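Local coordinates for hemolysin activator protein CdiB (Acinetobacter baumannii ACICU, PDB 6WIL) that probably exports a partner toxin across the outer membrane in contact-dependent growth inhibition, as a two-partner secretion transporter of the Omp85 superfamily, at residues Q74-V79 / N109-K114; T118-V123 / S136-R141; N218-V223 / S555-Y560; I240-P245 / L252-S257. One frame throughout, in Å; residues are numbered along the deposited sequence.

Contact 1: Q74-V79 / N109-K114; sequences QQFNFV and NELLKK
Phe78 points its CB toward helix 97-113 and sets CG between its own backbone N and carbonyl carbon (chi1 71°), while the Lys114 chain bends at chi2 (58°), which places CD, and at the last torsion, which places NZ; it lies over the Phe78 ring. The two side chains slide past each other in opposite directions. Lys114 CG lies over the face, 4.0 Å from the Phe78 ring centroid. The ammonium on the same side makes an off-centre cation-pi contact, with NZ 4.1 Å from that centroid and 33° off the normal, nearest CD2. Val79 CG2 approaches the opposite face of the Phe78 ring, toward its rim. In the plane of the ring the edge meets two backbone carbonyls, Gln75 O and Glu110 O, the latter 3.6 Å from CE2; the slightly positive C-H rim suits such oxygens. Deeper in, one methyl of Leu111 serves three neighbours: CD1 stands 3.9 Å from Phe76 CE1, 4.0 Å from Val79 CG2 and 4.3 Å from Phe78 CZ. Phe76 also packs edge-to-face on Phe116. Contact thus grades from a buried apolar side, where Leu111 and Val79 both reach Ile121, to an exposed lysine. This is the pairing of the two helices, 77-85 and 97-113, that lie against the three-stranded sheet of a POTRA domain.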
# COMPACT_ATOMS: atom_id res chain seq x y z
N GLN A 74 -8.83 -14.57 -30.22
CA GLN A 74 -9.98 -14.09 -29.46
C GLN A 74 -9.57 -13.08 -28.40
O GLN A 74 -10.35 -12.18 -28.05
CB GLN A 74 -10.71 -15.26 -28.81
CG GLN A 74 -12.13 -14.96 -28.34
CD GLN A 74 -13.19 -15.39 -29.34
OE1 GLN A 74 -13.00 -15.26 -30.55
NE2 GLN A 74 -14.30 -15.92 -28.83
N GLN A 75 -8.34 -13.20 -27.88
CA GLN A 75 -7.83 -12.26 -26.89
C GLN A 75 -7.55 -10.89 -27.48
O GLN A 75 -7.52 -9.90 -26.73
CB GLN A 75 -6.56 -12.83 -26.25
CG GLN A 75 -5.97 -11.99 -25.14
CD GLN A 75 -4.68 -12.58 -24.59
OE1 GLN A 75 -4.12 -13.52 -25.16
NE2 GLN A 75 -4.21 -12.04 -23.47
N PHE A 76 -7.34 -10.79 -28.79
CA PHE A 76 -6.88 -9.56 -29.41
C PHE A 76 -7.96 -8.82 -30.20
O PHE A 76 -7.64 -7.87 -30.91
CB PHE A 76 -5.68 -9.84 -30.32
CG PHE A 76 -4.42 -10.14 -29.57
CD1 PHE A 76 -3.80 -9.16 -28.82
CD2 PHE A 76 -3.86 -11.41 -29.60
CE1 PHE A 76 -2.64 -9.42 -28.12
CE2 PHE A 76 -2.69 -11.68 -28.91
CZ PHE A 76 -2.08 -10.69 -28.17
N ASN A 77 -9.23 -9.23 -30.08
CA ASN A 77 -10.29 -8.56 -30.82
C ASN A 77 -10.48 -7.11 -30.39
O ASN A 77 -11.12 -6.34 -31.11
CB ASN A 77 -11.61 -9.32 -30.67
CG ASN A 77 -12.06 -9.46 -29.23
OD1 ASN A 77 -12.35 -8.47 -28.56
ND2 ASN A 77 -12.15 -10.69 -28.75
N PHE A 78 -9.94 -6.71 -29.23
CA PHE A 78 -10.04 -5.32 -28.81
C PHE A 78 -9.30 -4.38 -29.74
O PHE A 78 -9.58 -3.17 -29.75
CB PHE A 78 -9.51 -5.16 -27.38
CG PHE A 78 -8.03 -5.30 -27.26
CD1 PHE A 78 -7.44 -6.55 -27.12
CD2 PHE A 78 -7.20 -4.18 -27.27
CE1 PHE A 78 -6.07 -6.69 -27.01
CE2 PHE A 78 -5.83 -4.31 -27.16
CZ PHE A 78 -5.26 -5.56 -27.03
N VAL A 79 -8.35 -4.89 -30.52
CA VAL A 79 -7.65 -4.06 -31.50
C VAL A 79 -8.60 -3.64 -32.61
O VAL A 79 -8.66 -2.47 -32.99
CB VAL A 79 -6.42 -4.80 -32.05
CG1 VAL A 79 -5.91 -4.13 -33.31
CG2 VAL A 79 -5.33 -4.87 -30.99
N ASN A 109 -0.62 1.32 -31.05
CA ASN A 109 -0.69 2.02 -29.77
C ASN A 109 -1.69 1.35 -28.84
O ASN A 109 -1.46 1.25 -27.63
CB ASN A 109 -1.06 3.49 -30.00
CG ASN A 109 -1.25 4.25 -28.70
OD1 ASN A 109 -0.28 4.66 -28.06
ND2 ASN A 109 -2.50 4.47 -28.32
N GLU A 110 -2.81 0.87 -29.39
CA GLU A 110 -3.78 0.14 -28.59
C GLU A 110 -3.18 -1.18 -28.09
O GLU A 110 -3.50 -1.63 -26.98
CB GLU A 110 -5.04 -0.12 -29.40
CG GLU A 110 -6.25 -0.44 -28.54
CD GLU A 110 -6.48 0.61 -27.48
OE1 GLU A 110 -6.62 1.80 -27.85
OE2 GLU A 110 -6.51 0.26 -26.29
N LEU A 111 -2.32 -1.80 -28.89
CA LEU A 111 -1.63 -3.00 -28.46
C LEU A 111 -0.72 -2.71 -27.27
O LEU A 111 -0.71 -3.45 -26.28
CB LEU A 111 -0.82 -3.58 -29.63
CG LEU A 111 -0.49 -5.07 -29.61
CD1 LEU A 111 -1.77 -5.89 -29.57
CD2 LEU A 111 0.34 -5.44 -30.84
N LEU A 112 0.05 -1.61 -27.35
CA LEU A 112 0.89 -1.21 -26.23
C LEU A 112 0.06 -0.75 -25.04
O LEU A 112 0.50 -0.89 -23.89
CB LEU A 112 1.84 -0.10 -26.68
CG LEU A 112 2.76 -0.44 -27.85
CD1 LEU A 112 3.64 0.75 -28.21
CD2 LEU A 112 3.61 -1.66 -27.52
N LYS A 113 -1.13 -0.19 -25.29
CA LYS A 113 -2.00 0.22 -24.19
C LYS A 113 -2.33 -0.95 -23.28
O LYS A 113 -2.34 -0.81 -22.05
CB LYS A 113 -3.29 0.83 -24.75
CG LYS A 113 -3.40 2.33 -24.60
CD LYS A 113 -4.80 2.80 -24.97
CE LYS A 113 -4.91 4.31 -24.96
NZ LYS A 113 -6.02 4.77 -25.84
N LYS A 114 -2.59 -2.12 -23.85
CA LYS A 114 -2.91 -3.31 -23.07
C LYS A 114 -1.66 -4.06 -22.61
O LYS A 114 -1.80 -5.06 -21.90
CB LYS A 114 -3.83 -4.23 -23.87
CG LYS A 114 -5.31 -4.04 -23.58
CD LYS A 114 -5.77 -2.62 -23.85
CE LYS A 114 -7.19 -2.39 -23.36
NZ LYS A 114 -8.14 -3.38 -23.94

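Contact 2: T118-V123 / S136-R141; sequences TSQIVV and SIQIGR
Val122 CG1 lies over one face of the Gln138 amide, 3.5 Å from its CD and almost as close to OE1 and NE2, the two side chains crossing at about a right angle. Gln120 reaches the same amide through CB, 3.6 Å from Gln138 OE1. Gln120 and Gln138 run side by side in one direction, yet their amide planes stand 79° apart; the Gln120 chain bends at chi2 and its NE2 donates to Ile121 O, which lies in the plane of that amide. Beyond the last regular pair, Ser119 OG takes the place of a backbone acceptor: Gly140 N donates to it at 3.0 Å in a nearly straight bond (169°). Gly140 also brings its CA to 3.5 Å from Thr118 O. Paired main-chain bonds join Gln120 with Gln138 and Val122 with Ser136, whose hydroxyl bonds to Ile63 O. Between these pairs Ile121 and Ile137 point to the other side of the sheet, the one that helix 97-113 covers. Gln108 of that helix holds Ser119 O and Ile121 N through its amide. The arrangement is the antiparallel hairpin that ends the beta-alpha-alpha-beta-beta order of a POTRA domain.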
# COMPACT_ATOMS: atom_id res chain seq x y z
N THR A 118 5.96 -6.59 -27.08
CA THR A 118 6.75 -7.31 -28.07
C THR A 118 5.89 -7.86 -29.21
O THR A 118 6.39 -8.62 -30.04
CB THR A 118 7.54 -8.45 -27.42
OG1 THR A 118 6.63 -9.42 -26.90
CG2 THR A 118 8.41 -7.91 -26.30
N SER A 119 4.61 -7.50 -29.25
CA SER A 119 3.74 -7.86 -30.35
C SER A 119 3.66 -6.71 -31.34
O SER A 119 3.96 -5.56 -31.02
CB SER A 119 2.35 -8.23 -29.84
OG SER A 119 2.36 -9.51 -29.22
N GLN A 120 3.26 -7.04 -32.57
CA GLN A 120 3.26 -6.06 -33.66
C GLN A 120 2.06 -6.29 -34.57
O GLN A 120 1.81 -7.42 -35.00
CB GLN A 120 4.55 -6.15 -34.48
CG GLN A 120 4.62 -5.17 -35.64
CD GLN A 120 4.76 -3.73 -35.20
OE1 GLN A 120 5.66 -3.39 -34.42
NE2 GLN A 120 3.87 -2.87 -35.69
N ILE A 121 1.33 -5.22 -34.85
CA ILE A 121 0.25 -5.26 -35.82
C ILE A 121 0.85 -5.19 -37.22
O ILE A 121 1.63 -4.28 -37.53
CB ILE A 121 -0.75 -4.11 -35.58
CG1 ILE A 121 -1.40 -4.23 -34.21
CG2 ILE A 121 -1.81 -4.08 -36.67
CD1 ILE A 121 -2.31 -5.44 -34.08
N VAL A 122 0.49 -6.15 -38.06
CA VAL A 122 0.88 -6.12 -39.47
C VAL A 122 -0.38 -6.13 -40.31
O VAL A 122 -1.48 -6.44 -39.84
CB VAL A 122 1.80 -7.30 -39.85
CG1 VAL A 122 3.09 -7.26 -39.04
CG2 VAL A 122 1.09 -8.62 -39.66
N VAL A 123 -0.21 -5.77 -41.58
CA VAL A 123 -1.31 -5.71 -42.53
C VAL A 123 -1.07 -6.75 -43.61
O VAL A 123 0.07 -6.94 -44.06
CB VAL A 123 -1.47 -4.29 -43.13
CG1 VAL A 123 -0.13 -3.77 -43.63
CG2 VAL A 123 -2.50 -4.29 -44.25
N SER A 136 -3.29 -8.36 -39.08
CA SER A 136 -2.76 -9.54 -38.42
C SER A 136 -1.87 -9.12 -37.27
O SER A 136 -1.39 -7.99 -37.21
CB SER A 136 -1.97 -10.43 -39.37
OG SER A 136 -2.84 -11.30 -40.06
N ILE A 137 -1.63 -10.05 -36.36
CA ILE A 137 -0.85 -9.76 -35.16
C ILE A 137 0.34 -10.71 -35.10
O ILE A 137 0.18 -11.94 -35.10
CB ILE A 137 -1.70 -9.85 -33.88
CG1 ILE A 137 -0.82 -9.54 -32.66
CG2 ILE A 137 -2.35 -11.22 -33.74
CD1 ILE A 137 -1.58 -9.19 -31.42
N GLN A 138 1.53 -10.13 -35.05
CA GLN A 138 2.74 -10.89 -34.75
C GLN A 138 2.82 -11.05 -33.24
O GLN A 138 3.34 -10.18 -32.53
CB GLN A 138 3.97 -10.20 -35.31
CG GLN A 138 4.32 -10.64 -36.71
CD GLN A 138 5.18 -9.63 -37.43
OE1 GLN A 138 5.59 -8.62 -36.85
NE2 GLN A 138 5.47 -9.89 -38.70
N ILE A 139 2.31 -12.17 -32.75
CA ILE A 139 2.24 -12.41 -31.31
C ILE A 139 3.65 -12.68 -30.79
O ILE A 139 4.26 -13.70 -31.12
CB ILE A 139 1.29 -13.58 -30.99
CG1 ILE A 139 -0.09 -13.30 -31.58
CG2 ILE A 139 1.22 -13.80 -29.49
CD1 ILE A 139 -1.19 -14.16 -31.00
N GLY A 140 4.17 -11.76 -29.99
CA GLY A 140 5.47 -11.92 -29.38
C GLY A 140 5.39 -12.69 -28.07
O GLY A 140 4.66 -12.30 -27.16
N ARG A 141 6.15 -13.78 -27.97
CA ARG A 141 6.05 -14.69 -26.85
C ARG A 141 7.38 -14.76 -26.10
O ARG A 141 8.41 -14.24 -26.54
CB ARG A 141 5.64 -16.09 -27.31
CG ARG A 141 4.38 -16.12 -28.15
CD ARG A 141 3.99 -17.54 -28.50
NE ARG A 141 2.78 -17.96 -27.80
CZ ARG A 141 1.57 -17.96 -28.35
NH1 ARG A 141 1.41 -17.57 -29.61
NH2 ARG A 141 0.52 -18.36 -27.64

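Contact 3: N218-V223 / S555-Y560; sequences NFNLSV and SINLSY
Tyr560, the C-terminal residue, leans its ring across the strand pair onto Phe219 and Leu221. From CB the chain turns so that CG stands between the backbone N and the carbonyl carbon (chi1 64°). CD1 and CD2 approach CB and CD2 of Phe219. Farther out, CE2 comes to 3.5 Å from Phe219 CD2, while CE1 meets Leu221 CD1 at 3.4 Å, the methyl standing at the ring edge. CZ lies 3.6 Å from Phe219 CB, which sits over one ring face, off centre; OH ends 3.8 Å from Leu221 CD1. The rings of Phe219 and Tyr560 are 26° from parallel but slid so far apart that they scarcely overlap. The main chain of Tyr560 is held too: its O accepts from Phe219 N at 2.9 Å, and its N bonds to Phe219 O. Like pairs join Leu221 with Leu558 and Val223 with Ile556. On the other sheet face, Asn557 ND2 and Ser222 OG are modelled too close for their bond to be trusted in detail. Strands 217-228 and 550-559 are the first and last of the barrel, and this antiparallel seam closes it, with strand 232-243 flanking one partner and 530-541 the other.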
# COMPACT_ATOMS: atom_id res chain seq x y z
N ASN A 218 17.62 -8.42 9.28
CA ASN A 218 17.65 -6.99 9.53
C ASN A 218 17.16 -6.71 10.94
O ASN A 218 16.18 -7.31 11.39
CB ASN A 218 16.80 -6.22 8.51
CG ASN A 218 17.36 -6.31 7.11
OD1 ASN A 218 17.22 -7.34 6.44
ND2 ASN A 218 17.99 -5.24 6.65
N PHE A 219 17.84 -5.81 11.63
CA PHE A 219 17.50 -5.44 12.99
C PHE A 219 17.16 -3.96 13.05
O PHE A 219 17.72 -3.15 12.31
CB PHE A 219 18.64 -5.74 13.96
CG PHE A 219 18.91 -7.21 14.15
CD1 PHE A 219 18.09 -7.98 14.96
CD2 PHE A 219 19.99 -7.81 13.53
CE1 PHE A 219 18.34 -9.33 15.14
CE2 PHE A 219 20.25 -9.16 13.71
CZ PHE A 219 19.42 -9.92 14.51
N ASN A 220 16.22 -3.63 13.93
CA ASN A 220 15.82 -2.24 14.16
C ASN A 220 15.53 -2.09 15.64
O ASN A 220 14.58 -2.69 16.15
CB ASN A 220 14.60 -1.87 13.32
CG ASN A 220 14.91 -1.77 11.85
OD1 ASN A 220 15.31 -0.71 11.36
ND2 ASN A 220 14.75 -2.87 11.13
N LEU A 221 16.35 -1.30 16.33
CA LEU A 221 16.13 -0.96 17.72
C LEU A 221 15.74 0.50 17.83
O LEU A 221 16.44 1.37 17.30
CB LEU A 221 17.37 -1.25 18.57
CG LEU A 221 17.75 -2.73 18.62
CD1 LEU A 221 18.82 -3.03 17.59
CD2 LEU A 221 18.20 -3.12 20.01
N SER A 222 14.62 0.77 18.50
CA SER A 222 14.10 2.12 18.65
C SER A 222 13.86 2.43 20.12
O SER A 222 13.48 1.55 20.91
CB SER A 222 12.78 2.31 17.88
OG SER A 222 13.01 2.46 16.50
N VAL A 223 14.07 3.69 20.47
CA VAL A 223 13.66 4.24 21.76
C VAL A 223 12.93 5.55 21.48
O VAL A 223 13.38 6.36 20.67
CB VAL A 223 14.85 4.46 22.70
CG1 VAL A 223 15.36 3.13 23.23
CG2 VAL A 223 15.97 5.21 21.99
N SER A 555 12.75 10.48 19.08
CA SER A 555 12.81 9.12 18.56
C SER A 555 14.21 8.84 18.04
O SER A 555 14.79 9.65 17.32
CB SER A 555 11.78 8.90 17.45
OG SER A 555 10.46 9.05 17.95
N ILE A 556 14.75 7.68 18.41
CA ILE A 556 16.06 7.23 17.97
C ILE A 556 15.92 5.79 17.48
O ILE A 556 15.39 4.94 18.19
CB ILE A 556 17.11 7.31 19.09
CG1 ILE A 556 17.52 8.76 19.35
CG2 ILE A 556 18.33 6.47 18.75
CD1 ILE A 556 18.49 9.30 18.33
N ASN A 557 16.40 5.52 16.26
CA ASN A 557 16.39 4.17 15.71
C ASN A 557 17.78 3.82 15.18
O ASN A 557 18.54 4.68 14.75
CB ASN A 557 15.33 4.04 14.61
CG ASN A 557 15.21 2.63 14.09
OD1 ASN A 557 15.92 2.24 13.16
ND2 ASN A 557 14.32 1.84 14.69
N LEU A 558 18.11 2.53 15.24
CA LEU A 558 19.35 1.98 14.69
C LEU A 558 19.03 0.73 13.89
O LEU A 558 18.51 -0.23 14.45
CB LEU A 558 20.37 1.66 15.80
CG LEU A 558 21.63 0.79 15.56
CD1 LEU A 558 22.68 1.39 14.59
CD2 LEU A 558 22.21 0.29 16.96
N SER A 559 19.33 0.76 12.59
CA SER A 559 19.16 -0.40 11.73
C SER A 559 20.53 -0.97 11.36
O SER A 559 21.48 -0.21 11.16
CB SER A 559 18.37 -0.05 10.47
OG SER A 559 18.99 1.00 9.76
N TYR A 560 20.62 -2.29 11.31
CA TYR A 560 21.86 -2.96 10.92
C TYR A 560 21.59 -4.41 10.53
O TYR A 560 20.49 -4.92 10.71
CB TYR A 560 22.89 -2.90 12.05
CG TYR A 560 22.49 -3.64 13.31
CD1 TYR A 560 21.73 -3.02 14.29
CD2 TYR A 560 22.89 -4.96 13.52
CE1 TYR A 560 21.37 -3.69 15.44
CE2 TYR A 560 22.53 -5.64 14.67
CZ TYR A 560 21.77 -5.00 15.62
OH TYR A 560 21.40 -5.66 16.77

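Contact 4: I240-P245 / L252-S257; sequences IGINNP and LSLNVS
Ile242 and Leu252 stand side by side on one face of the sheet, pointing the same way, and meet through their outer methyls, with Ile242 CD1 3.6 Å from Leu252 CD2. Leu252 carries CG anti to its backbone N (chi1 175°), whereas Ile242 sends CG1 back beside its own N, anti to the carbonyl carbon (chi1 -61°). From there CD1 of Ile242 reaches a second leucine as well, at 4.3 Å from Leu254 CD1. The next pair meets nearer the backbone: Ile240 CB and Leu254 CB are 4.2 Å apart. Pro245, past the end of its strand, turns its ring toward Leu252, bringing CG 4.3 Å from Leu252 CB. These apolar groups form a continuous patch, extended by Ile273 on strand 266-279, which touches both leucines. Beneath it each isoleucine shares two main-chain bonds with a leucine. Ile240 N gives to Leu254 O at 2.7 Å and Ile242 N to Leu252 O at 2.8 Å, both nearly straight, and each is matched by a return bond from the leucine N. The face bearing Gly241 and Ser253 is quite different, for there Ser253 and Asn255 touch helix 8-27, with Leu25, Leu21 and Arg17 as partners. Where the strand ends, Asn243 ND2 bonds to Arg183 O and, in the turn after it, Asn244 ND2 to Gln156 OE1, ties that link the hairpin to the POTRA region. It is an antiparallel beta hairpin with an apolar face that probably meets lipid and the other packed on helix 8-27, consistent with the helix-plugged barrel of TpsB transporters.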
# COMPACT_ATOMS: atom_id res chain seq x y z
N ILE A 240 12.87 -7.24 13.98
CA ILE A 240 13.68 -8.18 13.22
C ILE A 240 12.98 -8.45 11.90
O ILE A 240 11.82 -8.86 11.87
CB ILE A 240 13.90 -9.50 13.98
CG1 ILE A 240 14.50 -9.23 15.36
CG2 ILE A 240 14.82 -10.41 13.16
CD1 ILE A 240 14.97 -10.48 16.07
N GLY A 241 13.70 -8.21 10.80
CA GLY A 241 13.21 -8.57 9.49
C GLY A 241 14.04 -9.69 8.89
O GLY A 241 15.26 -9.55 8.74
N ILE A 242 13.39 -10.80 8.56
CA ILE A 242 14.04 -11.93 7.91
C ILE A 242 13.56 -11.98 6.46
O ILE A 242 12.35 -12.01 6.20
CB ILE A 242 13.74 -13.25 8.64
CG1 ILE A 242 14.26 -13.17 10.07
CG2 ILE A 242 14.36 -14.42 7.90
CD1 ILE A 242 13.49 -14.02 11.04
N ASN A 243 14.51 -12.00 5.53
CA ASN A 243 14.23 -11.85 4.11
C ASN A 243 14.37 -13.20 3.42
O ASN A 243 15.44 -13.82 3.46
CB ASN A 243 15.19 -10.83 3.49
CG ASN A 243 14.82 -10.47 2.07
OD1 ASN A 243 15.35 -11.04 1.12
ND2 ASN A 243 13.90 -9.53 1.93
N ASN A 244 13.28 -13.65 2.78
CA ASN A 244 13.23 -14.88 2.00
C ASN A 244 13.60 -16.12 2.82
O ASN A 244 14.38 -16.95 2.34
CB ASN A 244 14.16 -14.76 0.78
CG ASN A 244 13.72 -15.63 -0.38
OD1 ASN A 244 12.53 -15.90 -0.57
ND2 ASN A 244 14.69 -16.08 -1.18
N PRO A 245 13.05 -16.30 4.03
CA PRO A 245 13.52 -17.42 4.87
C PRO A 245 13.20 -18.79 4.29
O PRO A 245 14.06 -19.67 4.31
CB PRO A 245 12.80 -17.18 6.20
CG PRO A 245 11.55 -16.47 5.82
CD PRO A 245 11.91 -15.59 4.65
N LEU A 252 9.42 -12.34 6.68
CA LEU A 252 9.00 -12.58 8.05
C LEU A 252 9.46 -11.42 8.91
O LEU A 252 10.65 -11.07 8.91
CB LEU A 252 9.57 -13.90 8.57
CG LEU A 252 9.31 -14.24 10.04
CD1 LEU A 252 7.84 -14.53 10.29
CD2 LEU A 252 10.17 -15.41 10.48
N SER A 253 8.53 -10.81 9.63
CA SER A 253 8.82 -9.65 10.47
C SER A 253 8.44 -9.96 11.91
O SER A 253 7.41 -10.58 12.18
CB SER A 253 8.07 -8.42 9.97
OG SER A 253 8.30 -8.21 8.58
N LEU A 254 9.29 -9.52 12.84
CA LEU A 254 9.07 -9.71 14.26
C LEU A 254 9.30 -8.39 14.98
O LEU A 254 10.25 -7.66 14.67
CB LEU A 254 10.01 -10.78 14.84
CG LEU A 254 10.15 -12.08 14.06
CD1 LEU A 254 11.32 -12.90 14.60
CD2 LEU A 254 8.87 -12.88 14.11
N ASN A 255 8.43 -8.08 15.94
CA ASN A 255 8.56 -6.85 16.71
C ASN A 255 8.20 -7.12 18.16
O ASN A 255 7.18 -7.76 18.44
CB ASN A 255 7.67 -5.75 16.13
CG ASN A 255 8.10 -4.37 16.58
OD1 ASN A 255 8.93 -3.72 15.92
ND2 ASN A 255 7.56 -3.90 17.70
N VAL A 256 9.04 -6.65 19.08
CA VAL A 256 8.78 -6.71 20.51
C VAL A 256 8.89 -5.30 21.07
O VAL A 256 9.90 -4.63 20.87
CB VAL A 256 9.76 -7.66 21.24
CG1 VAL A 256 9.42 -7.72 22.72
CG2 VAL A 256 9.70 -9.05 20.63
N SER A 257 7.85 -4.87 21.77
CA SER A 257 7.76 -3.50 22.26
C SER A 257 7.59 -3.51 23.78
O SER A 257 6.89 -4.35 24.33
CB SER A 257 6.58 -2.76 21.61
OG SER A 257 6.81 -1.36 21.58

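Contacts 1 and 2 follow each other along the chain and build one POTRA domain: their centres are 10 Å apart, and Phe76 and Leu111 of contact 1 pack on Ile137, Ile139 and Ser119 of contact 2, giving helices and sheet a common core. Contacts 3 and 4 belong to the 16-stranded barrel, their centres 13 Å apart. Strands 217-228 and 232-243 are neighbours there, so Phe219 packs on Ile240, and contact 4 is nested within the long loop closed by contact 3. Between the pairs the centres lie 43 to 52 Å apart without touching, consistent with a periplasmic module extending from one end of a membrane barrel.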